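Local structure of octenoyl-CoA reductase/carboxylase (Streptomyces sp., 4A0S) at residues 185-199 and 372-384. The protein catalyses the NADPH-dependent reductive carboxylation of 2-octenoyl-CoA, supplying an extender unit for polyketide biosynthesis. Sequence-based numbering, arbitrary orientation.
Sequences LPKPAHLTWEEAAVS and NRLFESGAVVPAM
Asn372, near the end of helix 365-376, reaches Pro186, the last residue of strand 184-186, within the medium-chain dehydrogenase/reductase fold where the GroES-like and Rossmann-type parts adjoin. Its one direct hydrogen bond across the contact runs from ND2 to Pro186 O (2.7 Å, N-H...O angle 163°), lying in the carbonyl plane and close to the amide plane. Proline lacks an N-H but still offers this carbonyl. CG stands anti to the backbone N (chi1 -159°), which carries the amide across to Pro186; OD1 is left buried against Pro188 CG, with no polar partner.

Water extends the polar link. The His190 ring uses both nitrogens: one water joins ND1 to Glu376 O, and a second joins NE2 to Phe375 O and to Val380 O in the following loop.

Apolar packing completes the contact. Pro382, a compact ring, fits between Leu191 CD2 (3.6 Å from its CG) and Val198 CG2 (3.7 Å from its CB), while a capping box of Thr192 and Glu195, whose OE2 is salt-bridged to Arg428, starts the short helix beside it. Unbranched and flexible, Met384 lays CB against Val198 and extends through chi2 (-179°), carrying SD to 3.3 Å from Glu194 CG; a bend at chi3 turns CE to 3.9 Å from Glu195 CG.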
loop_
_atom_site.group_PDB
_atom_site.type_symbol
_atom_site.label_atom_id
_atom_site.label_comp_id
_atom_site.label_asym_id
_atom_site.label_seq_id
_atom_site.Cartn_x
_atom_site.Cartn_y
_atom_site.Cartn_z
ATOM N N LEU A 185 -5.626 -24.711 10.867
ATOM C CA LEU A 185 -4.365 -24.273 11.428
ATOM C C LEU A 185 -4.057 -25.148 12.633
ATOM O O LEU A 185 -4.978 -25.666 13.263
ATOM C CB LEU A 185 -4.443 -22.812 11.847
ATOM C CG LEU A 185 -4.607 -21.813 10.703
ATOM C CD1 LEU A 185 -4.913 -20.415 11.256
ATOM C CD2 LEU A 185 -3.366 -21.852 9.779
ATOM N N PRO A 186 -2.768 -25.312 12.952
ATOM C CA PRO A 186 -2.465 -26.052 14.170
ATOM C C PRO A 186 -3.019 -25.322 15.377
ATOM O O PRO A 186 -2.861 -24.098 15.518
ATOM C CB PRO A 186 -0.934 -26.082 14.212
ATOM C CG PRO A 186 -0.479 -25.022 13.301
ATOM C CD PRO A 186 -1.544 -24.864 12.246
ATOM N N LYS A 187 -3.716 -26.065 16.210
ATOM C CA LYS A 187 -4.225 -25.525 17.453
ATOM C C LYS A 187 -3.056 -25.067 18.313
ATOM O O LYS A 187 -2.076 -25.795 18.460
ATOM C CB LYS A 187 -5.009 -26.603 18.188
ATOM C CG LYS A 187 -5.435 -26.214 19.585
ATOM C CD LYS A 187 -5.938 -27.436 20.304
ATOM C CE LYS A 187 -5.875 -27.247 21.819
ATOM N NZ LYS A 187 -4.462 -27.234 22.329
ATOM N N PRO A 188 -3.151 -23.848 18.877
ATOM C CA PRO A 188 -2.159 -23.383 19.835
ATOM C C PRO A 188 -2.059 -24.410 20.959
ATOM O O PRO A 188 -3.047 -24.682 21.642
ATOM C CB PRO A 188 -2.768 -22.088 20.349
ATOM C CG PRO A 188 -3.543 -21.585 19.201
ATOM C CD PRO A 188 -4.160 -22.814 18.595
ATOM N N ALA A 189 -0.886 -25.012 21.109
ATOM C CA ALA A 189 -0.726 -26.182 21.982
ATOM C C ALA A 189 -1.020 -25.927 23.483
ATOM O O ALA A 189 -1.442 -26.830 24.206
ATOM C CB ALA A 189 0.656 -26.788 21.791
ATOM N N HIS A 190 -0.805 -24.701 23.937
ATOM C CA HIS A 190 -0.915 -24.389 25.344
ATOM C C HIS A 190 -2.350 -24.091 25.744
ATOM O O HIS A 190 -2.613 -23.769 26.890
ATOM C CB HIS A 190 -0.067 -23.168 25.639
ATOM C CG HIS A 190 -0.536 -21.947 24.914
ATOM N ND1 HIS A 190 -0.265 -21.727 23.579
ATOM C CD2 HIS A 190 -1.294 -20.904 25.322
ATOM C CE1 HIS A 190 -0.811 -20.586 23.206
ATOM N NE2 HIS A 190 -1.436 -20.061 24.245
ATOM N N LEU A 191 -3.267 -24.172 24.787
ATOM C CA LEU A 191 -4.645 -23.807 25.031
ATOM C C LEU A 191 -5.507 -25.033 25.207
ATOM O O LEU A 191 -5.249 -26.058 24.603
ATOM C CB LEU A 191 -5.187 -23.021 23.856
ATOM C CG LEU A 191 -4.608 -21.622 23.639
ATOM C CD1 LEU A 191 -5.323 -20.996 22.476
ATOM C CD2 LEU A 191 -4.697 -20.744 24.888
ATOM N N THR A 192 -6.562 -24.900 25.992
ATOM C CA THR A 192 -7.552 -25.939 26.087
ATOM C C THR A 192 -8.372 -25.889 24.803
ATOM O O THR A 192 -8.295 -24.917 24.039
ATOM C CB THR A 192 -8.488 -25.715 27.281
ATOM O OG1 THR A 192 -9.259 -24.534 27.053
ATOM C CG2 THR A 192 -7.710 -25.574 28.578
ATOM N N TRP A 193 -9.175 -26.915 24.570
ATOM C CA TRP A 193 -10.008 -26.963 23.378
ATOM C C TRP A 193 -10.900 -25.748 23.265
ATOM O O TRP A 193 -10.930 -25.071 22.222
ATOM C CB TRP A 193 -10.859 -28.218 23.370
ATOM C CG TRP A 193 -10.074 -29.439 23.305
ATOM C CD1 TRP A 193 -9.947 -30.377 24.286
ATOM C CD2 TRP A 193 -9.259 -29.886 22.210
ATOM N NE1 TRP A 193 -9.127 -31.383 23.869
ATOM C CE2 TRP A 193 -8.686 -31.111 22.599
ATOM C CE3 TRP A 193 -8.968 -29.374 20.932
ATOM C CZ2 TRP A 193 -7.844 -31.845 21.753
ATOM C CZ3 TRP A 193 -8.133 -30.099 20.095
ATOM C CH2 TRP A 193 -7.566 -31.312 20.513
ATOM N N GLU A 194 -11.619 -25.465 24.350
ATOM C CA GLU A 194 -12.563 -24.370 24.364
ATOM C C GLU A 194 -11.841 -23.021 24.199
ATOM O O GLU A 194 -12.332 -22.116 23.517
ATOM C CB GLU A 194 -13.440 -24.414 25.623
ATOM C CG GLU A 194 -12.657 -24.374 26.932
ATOM C CD GLU A 194 -12.192 -25.744 27.414
ATOM O OE1 GLU A 194 -12.045 -26.692 26.606
ATOM O OE2 GLU A 194 -11.966 -25.856 28.637
ATOM N N GLU A 195 -10.658 -22.894 24.784
ATOM C CA GLU A 195 -9.870 -21.666 24.626
ATOM C C GLU A 195 -9.440 -21.453 23.173
ATOM O O GLU A 195 -9.520 -20.341 22.637
ATOM C CB GLU A 195 -8.619 -21.748 25.476
ATOM C CG GLU A 195 -8.831 -21.471 26.946
ATOM C CD GLU A 195 -7.672 -21.980 27.775
ATOM O OE1 GLU A 195 -6.667 -22.405 27.189
ATOM O OE2 GLU A 195 -7.767 -21.943 29.019
ATOM N N ALA A 196 -8.963 -22.531 22.562
ATOM C CA ALA A 196 -8.536 -22.535 21.163
ATOM C C ALA A 196 -9.717 -22.222 20.222
ATOM O O ALA A 196 -9.576 -21.449 19.275
ATOM C CB ALA A 196 -7.918 -23.871 20.819
ATOM N N ALA A 197 -10.881 -22.790 20.536
ATOM C CA ALA A 197 -12.097 -22.679 19.726
ATOM C C ALA A 197 -12.689 -21.276 19.648
ATOM O O ALA A 197 -13.326 -20.934 18.650
ATOM C CB ALA A 197 -13.156 -23.631 20.252
ATOM N N VAL A 198 -12.489 -20.469 20.693
ATOM C CA VAL A 198 -13.183 -19.178 20.776
ATOM C C VAL A 198 -12.639 -18.107 19.829
ATOM O O VAL A 198 -13.310 -17.137 19.528
ATOM C CB VAL A 198 -13.261 -18.625 22.232
ATOM C CG1 VAL A 198 -14.158 -19.486 23.094
ATOM C CG2 VAL A 198 -11.871 -18.464 22.852
ATOM N N SER A 199 -11.445 -18.327 19.320
ATOM C CA SER A 199 -10.701 -17.258 18.679
ATOM C C SER A 199 -10.757 -17.122 17.166
ATOM O O SER A 199 -10.784 -16.005 16.676
ATOM C CB SER A 199 -9.252 -17.322 19.118
ATOM O OG SER A 199 -9.180 -17.063 20.498
ATOM N N ASN A 372 -3.084 -16.827 14.467
ATOM C CA ASN A 372 -2.715 -18.017 15.217
ATOM C C ASN A 372 -1.320 -17.877 15.813
ATOM O O ASN A 372 -1.091 -18.279 16.943
ATOM C CB ASN A 372 -2.792 -19.255 14.321
ATOM C CG ASN A 372 -2.916 -20.526 15.110
ATOM O OD1 ASN A 372 -3.531 -20.548 16.180
ATOM N ND2 ASN A 372 -2.355 -21.596 14.588
ATOM N N ARG A 373 -0.405 -17.270 15.064
ATOM C CA ARG A 373 0.945 -17.042 15.556
ATOM C C ARG A 373 0.963 -16.159 16.782
ATOM O O ARG A 373 1.788 -16.342 17.665
ATOM C CB ARG A 373 1.812 -16.427 14.473
ATOM C CG ARG A 373 2.221 -17.439 13.479
ATOM C CD ARG A 373 2.741 -16.767 12.256
ATOM N NE ARG A 373 3.315 -17.762 11.369
ATOM C CZ ARG A 373 3.929 -17.475 10.225
ATOM N NH1 ARG A 373 4.027 -16.218 9.802
ATOM N NH2 ARG A 373 4.423 -18.457 9.494
ATOM N N LEU A 374 0.052 -15.197 16.826
ATOM C CA LEU A 374 -0.011 -14.304 17.970
ATOM C C LEU A 374 -0.584 -15.031 19.177
ATOM O O LEU A 374 -0.259 -14.714 20.306
ATOM C CB LEU A 374 -0.837 -13.082 17.636
ATOM C CG LEU A 374 -0.161 -12.157 16.618
ATOM C CD1 LEU A 374 -1.113 -11.037 16.204
ATOM C CD2 LEU A 374 1.139 -11.581 17.174
ATOM N N PHE A 375 -1.468 -15.999 18.932
ATOM C CA PHE A 375 -1.954 -16.834 20.028
ATOM C C PHE A 375 -0.861 -17.766 20.500
ATOM O O PHE A 375 -0.674 -17.960 21.704
ATOM C CB PHE A 375 -3.186 -17.627 19.605
ATOM C CG PHE A 375 -4.428 -16.828 19.662
ATOM C CD1 PHE A 375 -5.134 -16.715 20.855
ATOM C CD2 PHE A 375 -4.868 -16.127 18.549
ATOM C CE1 PHE A 375 -6.288 -15.944 20.924
ATOM C CE2 PHE A 375 -6.032 -15.349 18.610
ATOM C CZ PHE A 375 -6.736 -15.261 19.801
ATOM N N GLU A 376 -0.122 -18.300 19.528
ATOM C CA GLU A 376 0.930 -19.278 19.762
ATOM C C GLU A 376 2.017 -18.745 20.684
ATOM O O GLU A 376 2.545 -19.492 21.503
ATOM C CB GLU A 376 1.536 -19.741 18.439
ATOM C CG GLU A 376 0.722 -20.820 17.744
ATOM C CD GLU A 376 1.279 -21.150 16.378
ATOM O OE1 GLU A 376 2.054 -20.335 15.847
ATOM O OE2 GLU A 376 0.967 -22.233 15.850
ATOM N N SER A 377 2.326 -17.454 20.546
ATOM C CA SER A 377 3.336 -16.787 21.369
ATOM C C SER A 377 2.756 -16.290 22.691
ATOM O O SER A 377 3.501 -15.884 23.593
ATOM C CB SER A 377 3.876 -15.584 20.613
ATOM O OG SER A 377 2.856 -14.616 20.489
ATOM N N GLY A 378 1.428 -16.262 22.785
ATOM C CA GLY A 378 0.774 -15.764 23.990
ATOM C C GLY A 378 0.660 -14.248 23.963
ATOM O O GLY A 378 0.187 -13.639 24.923
ATOM N N ALA A 379 1.077 -13.635 22.843
ATOM C CA ALA A 379 0.919 -12.205 22.676
ATOM C C ALA A 379 -0.549 -11.828 22.781
ATOM O O ALA A 379 -0.897 -10.783 23.317
ATOM C CB ALA A 379 1.466 -11.768 21.341
ATOM N N VAL A 380 -1.394 -12.701 22.252
ATOM C CA VAL A 380 -2.826 -12.512 22.252
ATOM C C VAL A 380 -3.403 -13.769 22.910
ATOM O O VAL A 380 -2.855 -14.876 22.766
ATOM C CB VAL A 380 -3.336 -12.298 20.810
ATOM C CG1 VAL A 380 -4.843 -12.354 20.733
ATOM C CG2 VAL A 380 -2.830 -10.943 20.271
ATOM N N VAL A 381 -4.480 -13.581 23.663
ATOM C CA VAL A 381 -5.029 -14.651 24.484
ATOM C C VAL A 381 -6.506 -14.801 24.170
ATOM O O VAL A 381 -7.134 -13.848 23.686
ATOM C CB VAL A 381 -4.822 -14.391 25.988
ATOM C CG1 VAL A 381 -3.317 -14.256 26.321
ATOM C CG2 VAL A 381 -5.647 -13.166 26.463
ATOM N N PRO A 382 -7.056 -16.008 24.423
ATOM C CA PRO A 382 -8.454 -16.286 24.113
ATOM C C PRO A 382 -9.320 -15.427 25.005
ATOM O O PRO A 382 -8.960 -15.170 26.149
ATOM C CB PRO A 382 -8.609 -17.762 24.480
ATOM C CG PRO A 382 -7.251 -18.315 24.369
ATOM C CD PRO A 382 -6.356 -17.222 24.864
ATOM N N ALA A 383 -10.442 -14.989 24.445
ATOM C CA ALA A 383 -11.386 -14.108 25.090
ATOM C C ALA A 383 -12.537 -14.936 25.660
ATOM O O ALA A 383 -13.638 -14.436 25.810
ATOM C CB ALA A 383 -11.909 -13.108 24.086
ATOM N N MET A 384 -12.270 -16.197 25.984
ATOM C CA MET A 384 -13.329 -17.064 26.492
ATOM C C MET A 384 -13.752 -16.578 27.854
ATOM O O MET A 384 -12.918 -16.259 28.685
ATOM C CB MET A 384 -12.852 -18.502 26.568
ATOM C CG MET A 384 -13.927 -19.481 26.978
ATOM S SD MET A 384 -13.193 -21.096 27.030
ATOM C CE MET A 384 -12.318 -21.025 28.599
HETATM O O HOH W 1 1.503 -21.997 21.524
HETATM O O HOH W 2 -2.254 -17.370 23.689
#